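Local atomic coordinates of translation initiation factor eif-2b-like protein (Chaetomium thermophilum, PDB entry 4ZEO), a protein that is the delta subunit of eIF2B, the guanine nucleotide exchange factor of eIF2, and probably helps form its regulatory subcomplex in translation initiation. Residues L182-Y192 / K250-I261; R264-I272 / L391-R399. All blocks are in the same frame, centred on the assembly; numbering follows the deposited sequence.

Contact 1. Residues L182-Y192 / K250-I261; sequences LLAFRKVIESY and KEGLLEWIDFLI
Arg-186 grips Asp-258 side-on with two nitrogens: NE reaches OD1 at 2.8 Å, and NH2 meets the syn lone pair of OD2 at 3.1 Å. Guanidinium and carboxylate lie only 4° from coplanar. With CG anti to the backbone N (chi1 -156°) and the chain extended as far as NE, the arginine reaches across to the facing helix, its CG packing 3.5 Å from Leu-254 CD2. On its own helix Glu-190 adds a long ion pair to NH1. With an alanine here, the Asp-258 carboxylate would probably lose its mate and Leu-254 CD2 the methylene packed on it.

Beside this bridge, Ile-189 is a knob in the hole formed by Lys-250, Leu-253, Leu-254 and Ile-257, its CD1 tip to tip with Ile-257 CD1 at 3.7 Å. Leu-182 slides past Ile-261 in the opposite direction. Where helix 174-191 ends, Lys-250 NZ bonds Glu-190 O (2.9 Å) and Tyr-192 O (3.0 Å).

The two helix segments run antiparallel, 170° apart, with helices 200-219 and 224-239 packed behind them. Branched aliphatic residues fill the seam of this helical bundle; Arg-186 and Asp-258 pair charges along its margin, while the Lys-250 ammonium donates to carbonyls where the helix ends.

Contact 2. Residues R264-I272 / L391-R399; sequences RITLAEYVI and LCETINFDR
Arg-264, which loses more surface here than any other residue of the two segments, places its guanidinium flat against Ile-395: CD1 of the isoleucine stands over the centre of one face, 3.9 Å above the plane. Bends at chi2 and chi3 (-58° and -71°) fold the arginine back so that NH1 donates to Thr-394 OG1 at 2.9 Å, the oxygen lying 25° out of the guanidinium plane. The threonine hydroxyl also pairs with Glu-440, whose carboxylate forms a long, weak ion pair with Arg-264. A water accepts from Ile-395 N (3.1 Å) and donates to Arg-264 O (2.9 Å), joining the wide pi-type turn of the helix to the 3-10 turn 394-396.

Two turns farther along the same face of the helix, Ile-272 suits a dry position: its CD1 rests 3.7 Å from Cys-392 O and its CG2 packs on Leu-391 CB at 4.0 Å. Glu-393 lays the aliphatic part of its chain between these two regions, with CG 4.0 Å from Ala-268 CB, where a small residue lets the loop come close. Its buried carboxylate, probably stabilised as an anion by a salt bridge with Arg-293, also reaches Ile-265 O of the helix through a water.

The loop leaving strand 387-391 of the Rossmann-like sheet is thus held to the long helix by dry aliphatic packing at the Ile-272 end and by arginine and water bonds at the other.

From the N terminus, helix 174-191 supplies the first side of contact 1; the chain then passes through helices 200-219 and 224-239 before helix 246-277 returns to close this all-helical loop. Further along that same helix, contact 2 opens. Its loop is longer and takes in most of the alpha/beta domain, closing just beyond strand 387-391. The contacts therefore follow in series, neither nested nor crossed, with centres about 20 Å apart, and Ile-261 O to Thr-266 N, a probable hydrogen bond of 2.9 Å, joins them along the helix. Helix 246-277 thus serves both: contact 1 ties it into the N-terminal helical bundle, contact 2 to the loop that leaves strand 387-391, an inner strand of the parallel sheet.

Contact 1. Residues L182-Y192 / K250-I261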
loop_
_atom_site.group_PDB
_atom_site.type_symbol
_atom_site.label_atom_id
_atom_site.label_comp_id
_atom_site.label_asym_id
_atom_site.label_seq_id
_atom_site.Cartn_x
_atom_site.Cartn_y
_atom_site.Cartn_z
ATOM N N LEU A 182 -9.516 7.361 4.668
ATOM C CA LEU A 182 -9.156 8.528 5.468
ATOM C C LEU A 182 -9.929 9.762 5.000
ATOM O O LEU A 182 -10.364 10.565 5.816
ATOM C CB LEU A 182 -7.647 8.797 5.401
ATOM C CG LEU A 182 -6.851 7.691 6.116
ATOM C CD1 LEU A 182 -5.342 7.886 6.064
ATOM C CD2 LEU A 182 -7.315 7.568 7.526
ATOM N N LEU A 183 -10.103 9.908 3.686
ATOM C CA LEU A 183 -10.871 11.027 3.152
ATOM C C LEU A 183 -12.360 10.936 3.493
ATOM O O LEU A 183 -12.989 11.946 3.781
ATOM C CB LEU A 183 -10.702 11.125 1.640
ATOM C CG LEU A 183 -9.329 11.569 1.146
ATOM C CD1 LEU A 183 -9.285 11.511 -0.369
ATOM C CD2 LEU A 183 -8.975 12.956 1.665
ATOM N N ALA A 184 -12.929 9.738 3.455
ATOM C CA ALA A 184 -14.325 9.573 3.838
ATOM C C ALA A 184 -14.498 9.894 5.323
ATOM O O ALA A 184 -15.461 10.583 5.723
ATOM C CB ALA A 184 -14.812 8.167 3.532
ATOM N N PHE A 185 -13.565 9.395 6.131
ATOM C CA PHE A 185 -13.560 9.672 7.571
ATOM C C PHE A 185 -13.424 11.182 7.826
ATOM O O PHE A 185 -13.962 11.738 8.781
ATOM C CB PHE A 185 -12.410 8.945 8.276
ATOM C CG PHE A 185 -12.652 7.485 8.488
ATOM C CD1 PHE A 185 -13.850 6.892 8.098
ATOM C CD2 PHE A 185 -11.712 6.707 9.151
ATOM C CE1 PHE A 185 -14.075 5.534 8.332
ATOM C CE2 PHE A 185 -11.942 5.349 9.388
ATOM C CZ PHE A 185 -13.115 4.770 8.979
ATOM N N ARG A 186 -12.675 11.841 6.961
ATOM C CA ARG A 186 -12.494 13.261 7.079
ATOM C C ARG A 186 -13.862 13.949 6.972
ATOM O O ARG A 186 -14.193 14.847 7.755
ATOM C CB ARG A 186 -11.521 13.739 6.008
ATOM C CG ARG A 186 -10.826 15.024 6.335
ATOM C CD ARG A 186 -10.000 15.518 5.175
ATOM N NE ARG A 186 -9.308 16.741 5.536
ATOM C CZ ARG A 186 -9.883 17.935 5.465
ATOM N NH1 ARG A 186 -11.140 18.027 5.048
ATOM N NH2 ARG A 186 -9.210 19.029 5.800
ATOM N N LYS A 187 -14.662 13.488 6.016
ATOM C CA LYS A 187 -15.999 14.016 5.805
ATOM C C LYS A 187 -16.926 13.683 6.994
ATOM O O LYS A 187 -17.755 14.495 7.403
ATOM C CB LYS A 187 -16.566 13.453 4.504
ATOM C CG LYS A 187 -16.015 14.093 3.247
ATOM C CD LYS A 187 -16.714 13.538 2.022
ATOM C CE LYS A 187 -15.976 13.842 0.722
ATOM N NZ LYS A 187 -16.185 15.233 0.218
ATOM N N VAL A 188 -16.761 12.490 7.560
ATOM C CA VAL A 188 -17.550 12.057 8.715
ATOM C C VAL A 188 -17.334 13.005 9.895
ATOM O O VAL A 188 -18.292 13.437 10.533
ATOM C CB VAL A 188 -17.190 10.614 9.121
ATOM C CG1 VAL A 188 -17.840 10.236 10.440
ATOM C CG2 VAL A 188 -17.575 9.646 8.026
ATOM N N ILE A 189 -16.077 13.360 10.142
ATOM C CA ILE A 189 -15.728 14.295 11.196
ATOM C C ILE A 189 -16.303 15.686 10.937
ATOM O O ILE A 189 -16.850 16.307 11.854
ATOM C CB ILE A 189 -14.209 14.389 11.342
ATOM C CG1 ILE A 189 -13.651 13.046 11.800
ATOM C CG2 ILE A 189 -13.822 15.472 12.320
ATOM C CD1 ILE A 189 -12.149 12.977 11.760
ATOM N N GLU A 190 -16.238 16.144 9.682
ATOM C CA GLU A 190 -16.794 17.447 9.309
ATOM C C GLU A 190 -18.273 17.483 9.644
ATOM O O GLU A 190 -18.767 18.437 10.238
ATOM C CB GLU A 190 -16.584 17.744 7.811
ATOM C CG GLU A 190 -15.169 18.196 7.431
ATOM C CD GLU A 190 -14.986 18.479 5.927
ATOM O OE1 GLU A 190 -15.324 17.605 5.090
ATOM O OE2 GLU A 190 -14.521 19.594 5.586
ATOM N N SER A 191 -18.966 16.414 9.280
ATOM C CA SER A 191 -20.397 16.297 9.489
ATOM C C SER A 191 -20.756 16.158 10.960
ATOM O O SER A 191 -21.866 16.478 11.364
ATOM C CB SER A 191 -20.937 15.097 8.713
ATOM O OG SER A 191 -21.050 15.393 7.332
ATOM N N TYR A 192 -19.833 15.618 11.748
ATOM C CA TYR A 192 -20.146 15.244 13.122
ATOM C C TYR A 192 -20.614 16.405 14.010
ATOM O O TYR A 192 -19.995 17.475 14.053
ATOM C CB TYR A 192 -18.941 14.577 13.763
ATOM C CG TYR A 192 -19.200 14.154 15.178
ATOM C CD1 TYR A 192 -19.990 13.042 15.449
ATOM C CD2 TYR A 192 -18.667 14.865 16.255
ATOM C CE1 TYR A 192 -20.235 12.646 16.747
ATOM C CE2 TYR A 192 -18.907 14.469 17.555
ATOM C CZ TYR A 192 -19.691 13.357 17.793
ATOM O OH TYR A 192 -19.942 12.946 19.082
ATOM N N LYS A 250 -12.492 18.808 16.398
ATOM C CA LYS A 250 -12.709 18.449 15.004
ATOM C C LYS A 250 -11.553 18.952 14.148
ATOM O O LYS A 250 -11.022 18.219 13.316
ATOM C CB LYS A 250 -14.043 19.004 14.491
ATOM C CG LYS A 250 -15.227 18.380 15.204
ATOM C CD LYS A 250 -16.521 18.377 14.413
ATOM C CE LYS A 250 -16.777 19.621 13.659
ATOM N NZ LYS A 250 -18.005 19.410 12.850
ATOM N N GLU A 251 -11.127 20.188 14.392
ATOM C CA GLU A 251 -10.059 20.774 13.599
ATOM C C GLU A 251 -8.746 19.995 13.801
ATOM O O GLU A 251 -7.967 19.827 12.865
ATOM C CB GLU A 251 -9.897 22.251 13.929
ATOM C CG GLU A 251 -9.201 23.008 12.817
ATOM C CD GLU A 251 -9.963 22.912 11.489
ATOM O OE1 GLU A 251 -11.213 22.977 11.505
ATOM O OE2 GLU A 251 -9.312 22.755 10.429
ATOM N N GLY A 252 -8.496 19.558 15.030
ATOM C CA GLY A 252 -7.342 18.731 15.349
ATOM C C GLY A 252 -7.342 17.383 14.630
ATOM O O GLY A 252 -6.300 16.896 14.183
ATOM N N LEU A 253 -8.503 16.740 14.578
ATOM C CA LEU A 253 -8.636 15.464 13.881
ATOM C C LEU A 253 -8.426 15.660 12.370
ATOM O O LEU A 253 -7.813 14.828 11.714
ATOM C CB LEU A 253 -10.002 14.851 14.156
ATOM C CG LEU A 253 -10.197 14.190 15.516
ATOM C CD1 LEU A 253 -11.630 13.682 15.634
ATOM C CD2 LEU A 253 -9.211 13.042 15.722
ATOM N N LEU A 254 -8.941 16.763 11.831
ATOM C CA LEU A 254 -8.816 17.049 10.411
ATOM C C LEU A 254 -7.356 17.299 10.022
ATOM O O LEU A 254 -6.894 16.847 8.974
ATOM C CB LEU A 254 -9.693 18.237 10.028
ATOM C CG LEU A 254 -11.202 17.937 10.067
ATOM C CD1 LEU A 254 -12.010 19.035 9.394
ATOM C CD2 LEU A 254 -11.498 16.601 9.401
ATOM N N GLU A 255 -6.610 17.980 10.884
ATOM C CA GLU A 255 -5.222 18.246 10.556
ATOM C C GLU A 255 -4.370 17.011 10.808
ATOM O O GLU A 255 -3.357 16.799 10.159
ATOM C CB GLU A 255 -4.711 19.434 11.365
ATOM C CG GLU A 255 -5.472 20.694 11.002
ATOM C CD GLU A 255 -5.268 21.844 11.973
ATOM O OE1 GLU A 255 -4.344 21.772 12.812
ATOM O OE2 GLU A 255 -6.033 22.832 11.880
ATOM N N TRP A 256 -4.832 16.161 11.711
ATOM C CA TRP A 256 -4.180 14.900 11.951
ATOM C C TRP A 256 -4.348 13.915 10.771
ATOM O O TRP A 256 -3.435 13.183 10.421
ATOM C CB TRP A 256 -4.708 14.311 13.247
ATOM C CG TRP A 256 -4.083 13.038 13.547
ATOM C CD1 TRP A 256 -2.951 12.831 14.268
ATOM C CD2 TRP A 256 -4.512 11.761 13.076
ATOM N NE1 TRP A 256 -2.659 11.487 14.295
ATOM C CE2 TRP A 256 -3.604 10.807 13.566
ATOM C CE3 TRP A 256 -5.583 11.331 12.288
ATOM C CZ2 TRP A 256 -3.731 9.439 13.314
ATOM C CZ3 TRP A 256 -5.719 9.953 12.021
ATOM C CH2 TRP A 256 -4.791 9.030 12.535
ATOM N N ILE A 257 -5.535 13.873 10.188
ATOM C CA ILE A 257 -5.779 13.052 9.004
ATOM C C ILE A 257 -4.945 13.520 7.813
ATOM O O ILE A 257 -4.385 12.712 7.077
ATOM C CB ILE A 257 -7.281 13.055 8.651
ATOM C CG1 ILE A 257 -8.003 12.178 9.671
ATOM C CG2 ILE A 257 -7.533 12.556 7.235
ATOM C CD1 ILE A 257 -9.443 11.955 9.396
ATOM N N ASP A 258 -4.890 14.832 7.630
ATOM C CA ASP A 258 -4.148 15.433 6.542
ATOM C C ASP A 258 -2.664 15.158 6.703
ATOM O O ASP A 258 -1.949 14.907 5.745
ATOM C CB ASP A 258 -4.416 16.938 6.484
ATOM C CG ASP A 258 -5.823 17.255 6.019
ATOM O OD1 ASP A 258 -6.544 16.330 5.597
ATOM O OD2 ASP A 258 -6.214 18.439 6.075
ATOM N N PHE A 259 -2.216 15.224 7.941
ATOM C CA PHE A 259 -0.850 14.928 8.268
ATOM C C PHE A 259 -0.551 13.440 7.976
ATOM O O PHE A 259 0.481 13.097 7.403
ATOM C CB PHE A 259 -0.601 15.266 9.734
ATOM C CG PHE A 259 0.794 15.022 10.178
ATOM C CD1 PHE A 259 1.749 16.008 10.077
ATOM C CD2 PHE A 259 1.166 13.766 10.647
ATOM C CE1 PHE A 259 3.042 15.770 10.483
ATOM C CE2 PHE A 259 2.457 13.517 11.035
ATOM C CZ PHE A 259 3.396 14.522 10.962
ATOM N N LEU A 260 -1.464 12.562 8.343
ATOM C CA LEU A 260 -1.247 11.143 8.132
ATOM C C LEU A 260 -1.201 10.787 6.636
ATOM O O LEU A 260 -0.310 10.069 6.197
ATOM C CB LEU A 260 -2.330 10.328 8.833
ATOM C CG LEU A 260 -2.004 8.839 8.937
ATOM C CD1 LEU A 260 -0.947 8.609 9.979
ATOM C CD2 LEU A 260 -3.224 8.021 9.257
ATOM N N ILE A 261 -2.130 11.332 5.855
ATOM C CA ILE A 261 -2.163 11.083 4.422
ATOM C C ILE A 261 -0.872 11.555 3.781
ATOM O O ILE A 261 -0.254 10.852 2.975
ATOM C CB ILE A 261 -3.363 11.789 3.756
ATOM C CG1 ILE A 261 -4.666 11.098 4.180
ATOM C CG2 ILE A 261 -3.227 11.807 2.251
ATOM C CD1 ILE A 261 -5.920 11.708 3.553
#

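Contact 2. Residues R264-I272 / L391-R399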
loop_
_atom_site.group_PDB
_atom_site.type_symbol
_atom_site.label_atom_id
_atom_site.label_comp_id
_atom_site.label_asym_id
_atom_site.label_seq_id
_atom_site.Cartn_x
_atom_site.Cartn_y
_atom_site.Cartn_z
ATOM N N ARG A 264 2.261 9.243 5.514
ATOM C CA ARG A 264 2.254 7.809 5.299
ATOM C C ARG A 264 1.857 7.393 3.871
ATOM O O ARG A 264 2.003 6.245 3.508
ATOM C CB ARG A 264 1.314 7.112 6.292
ATOM C CG ARG A 264 1.352 7.585 7.730
ATOM C CD ARG A 264 2.716 7.497 8.399
ATOM N NE ARG A 264 3.090 6.121 8.654
ATOM C CZ ARG A 264 2.915 5.451 9.790
ATOM N NH1 ARG A 264 3.312 4.190 9.829
ATOM N NH2 ARG A 264 2.378 6.010 10.876
ATOM N N ILE A 265 1.338 8.310 3.071
ATOM C CA ILE A 265 0.940 7.986 1.700
ATOM C C ILE A 265 1.639 8.838 0.655
ATOM O O ILE A 265 2.498 8.344 -0.082
ATOM C CB ILE A 265 -0.568 8.132 1.497
ATOM C CG1 ILE A 265 -1.305 7.203 2.462
ATOM C CG2 ILE A 265 -0.945 7.858 0.025
ATOM C CD1 ILE A 265 -2.808 7.283 2.372
ATOM N N THR A 266 1.311 10.122 0.625
ATOM C CA THR A 266 1.798 11.010 -0.430
ATOM C C THR A 266 3.316 11.195 -0.442
ATOM O O THR A 266 3.966 10.898 -1.424
ATOM C CB THR A 266 1.102 12.365 -0.304
ATOM O OG1 THR A 266 -0.282 12.120 -0.052
ATOM C CG2 THR A 266 1.234 13.166 -1.577
ATOM N N LEU A 267 3.883 11.642 0.663
ATOM C CA LEU A 267 5.323 11.794 0.762
ATOM C C LEU A 267 6.014 10.427 0.724
ATOM O O LEU A 267 7.105 10.287 0.140
ATOM C CB LEU A 267 5.675 12.539 2.048
ATOM C CG LEU A 267 7.134 12.895 2.262
ATOM C CD1 LEU A 267 7.580 13.815 1.162
ATOM C CD2 LEU A 267 7.288 13.539 3.611
ATOM N N ALA A 268 5.361 9.423 1.328
ATOM C CA ALA A 268 5.936 8.077 1.409
ATOM C C ALA A 268 6.242 7.520 0.021
ATOM O O ALA A 268 7.320 6.951 -0.192
ATOM C CB ALA A 268 5.001 7.123 2.167
ATOM N N GLU A 269 5.320 7.718 -0.922
ATOM C CA GLU A 269 5.520 7.244 -2.299
ATOM C C GLU A 269 6.739 7.902 -2.952
ATOM O O GLU A 269 7.577 7.233 -3.557
ATOM C CB GLU A 269 4.272 7.510 -3.146
ATOM C CG GLU A 269 4.447 7.275 -4.634
ATOM C CD GLU A 269 3.171 7.535 -5.403
ATOM O OE1 GLU A 269 2.183 6.837 -5.138
ATOM O OE2 GLU A 269 3.133 8.460 -6.241
ATOM N N TYR A 270 6.852 9.216 -2.789
ATOM C CA TYR A 270 7.958 9.942 -3.387
ATOM C C TYR A 270 9.290 9.471 -2.811
ATOM O O TYR A 270 10.216 9.196 -3.552
ATOM C CB TYR A 270 7.807 11.453 -3.159
ATOM C CG TYR A 270 8.977 12.223 -3.682
ATOM C CD1 TYR A 270 8.987 12.699 -4.992
ATOM C CD2 TYR A 270 10.105 12.429 -2.890
ATOM C CE1 TYR A 270 10.078 13.387 -5.491
ATOM C CE2 TYR A 270 11.198 13.090 -3.376
ATOM C CZ TYR A 270 11.183 13.577 -4.676
ATOM O OH TYR A 270 12.279 14.256 -5.144
ATOM N N VAL A 271 9.368 9.385 -1.486
ATOM C CA VAL A 271 10.606 9.031 -0.817
ATOM C C VAL A 271 11.042 7.618 -1.163
ATOM O O VAL A 271 12.209 7.407 -1.505
ATOM C CB VAL A 271 10.482 9.186 0.736
ATOM C CG1 VAL A 271 11.677 8.541 1.461
ATOM C CG2 VAL A 271 10.329 10.651 1.124
ATOM N N ILE A 272 10.112 6.663 -1.135
ATOM C CA ILE A 272 10.442 5.270 -1.467
ATOM C C ILE A 272 10.936 5.159 -2.917
ATOM O O ILE A 272 11.954 4.522 -3.191
ATOM C CB ILE A 272 9.224 4.322 -1.263
ATOM C CG1 ILE A 272 8.915 4.154 0.228
ATOM C CG2 ILE A 272 9.497 2.952 -1.869
ATOM C CD1 ILE A 272 7.572 3.458 0.520
ATOM N N LEU A 391 9.602 -3.043 -1.767
ATOM C CA LEU A 391 9.221 -1.640 -1.542
ATOM C C LEU A 391 7.867 -1.571 -0.856
ATOM O O LEU A 391 6.881 -2.128 -1.354
ATOM C CB LEU A 391 9.162 -0.879 -2.853
ATOM C CG LEU A 391 10.366 -1.026 -3.790
ATOM C CD1 LEU A 391 10.133 -0.295 -5.124
ATOM C CD2 LEU A 391 11.630 -0.517 -3.095
ATOM N N CYS A 392 7.816 -0.923 0.303
ATOM C CA CYS A 392 6.574 -0.901 1.061
ATOM C C CYS A 392 6.506 0.246 2.086
ATOM O O CYS A 392 7.481 0.535 2.781
ATOM C CB CYS A 392 6.417 -2.274 1.749
ATOM S SG CYS A 392 4.836 -2.624 2.502
ATOM N N GLU A 393 5.327 0.838 2.227
ATOM C CA GLU A 393 5.106 1.914 3.193
ATOM C C GLU A 393 5.016 1.294 4.582
ATOM O O GLU A 393 4.505 0.190 4.733
ATOM C CB GLU A 393 3.821 2.700 2.860
ATOM C CG GLU A 393 3.828 3.349 1.484
ATOM C CD GLU A 393 3.297 2.441 0.344
ATOM O OE1 GLU A 393 3.235 1.188 0.496
ATOM O OE2 GLU A 393 2.931 2.999 -0.714
ATOM N N THR A 394 5.461 2.024 5.594
ATOM C CA THR A 394 5.485 1.509 6.961
ATOM C C THR A 394 4.089 1.189 7.466
ATOM O O THR A 394 3.923 0.287 8.280
ATOM C CB THR A 394 6.143 2.510 7.956
ATOM O OG1 THR A 394 5.428 3.748 7.949
ATOM C CG2 THR A 394 7.562 2.761 7.592
ATOM N N ILE A 395 3.095 1.928 6.977
ATOM C CA ILE A 395 1.689 1.781 7.406
ATOM C C ILE A 395 1.118 0.383 7.031
ATOM O O ILE A 395 0.136 -0.073 7.599
ATOM C CB ILE A 395 0.799 2.920 6.783
ATOM C CG1 ILE A 395 -0.555 3.053 7.478
ATOM C CG2 ILE A 395 0.578 2.713 5.281
ATOM C CD1 ILE A 395 -0.542 3.807 8.756
ATOM N N ASN A 396 1.767 -0.279 6.077
ATOM C CA ASN A 396 1.406 -1.619 5.638
ATOM C C ASN A 396 1.994 -2.729 6.542
ATOM O O ASN A 396 1.653 -3.892 6.384
ATOM C CB ASN A 396 1.857 -1.840 4.183
ATOM C CG ASN A 396 1.008 -1.070 3.167
ATOM O OD1 ASN A 396 -0.216 -1.063 3.246
ATOM N ND2 ASN A 396 1.662 -0.409 2.225
ATOM N N PHE A 397 2.904 -2.370 7.446
ATOM C CA PHE A 397 3.472 -3.334 8.389
ATOM C C PHE A 397 2.507 -3.697 9.492
ATOM O O PHE A 397 1.719 -2.870 9.958
ATOM C CB PHE A 397 4.754 -2.804 9.034
ATOM C CG PHE A 397 5.952 -2.842 8.135
ATOM C CD1 PHE A 397 5.943 -2.157 6.929
ATOM C CD2 PHE A 397 7.108 -3.495 8.520
ATOM C CE1 PHE A 397 7.043 -2.164 6.096
ATOM C CE2 PHE A 397 8.224 -3.507 7.702
ATOM C CZ PHE A 397 8.191 -2.836 6.481
ATOM N N ASP A 398 2.563 -4.950 9.904
ATOM C CA ASP A 398 1.836 -5.374 11.079
ATOM C C ASP A 398 2.740 -5.043 12.252
ATOM O O ASP A 398 3.722 -5.722 12.484
ATOM C CB ASP A 398 1.516 -6.863 11.022
ATOM C CG ASP A 398 0.620 -7.311 12.153
ATOM O OD1 ASP A 398 0.667 -8.503 12.511
ATOM O OD2 ASP A 398 -0.140 -6.473 12.676
ATOM N N ARG A 399 2.457 -3.965 12.960
ATOM C CA ARG A 399 3.337 -3.558 14.048
ATOM C C ARG A 399 2.877 -4.206 15.344
ATOM O O ARG A 399 3.685 -4.455 16.244
ATOM C CB ARG A 399 3.374 -2.035 14.178
ATOM C CG ARG A 399 3.234 -1.334 12.850
ATOM C CD ARG A 399 3.430 0.153 12.975
ATOM N NE ARG A 399 2.893 0.853 11.811
ATOM C CZ ARG A 399 1.924 1.761 11.884
ATOM N NH1 ARG A 399 1.479 2.344 10.786
ATOM N NH2 ARG A 399 1.405 2.095 13.057
HETATM O O HOH W 1 3.422 4.684 5.490
HETATM O O HOH W 2 2.575 5.408 -1.234
#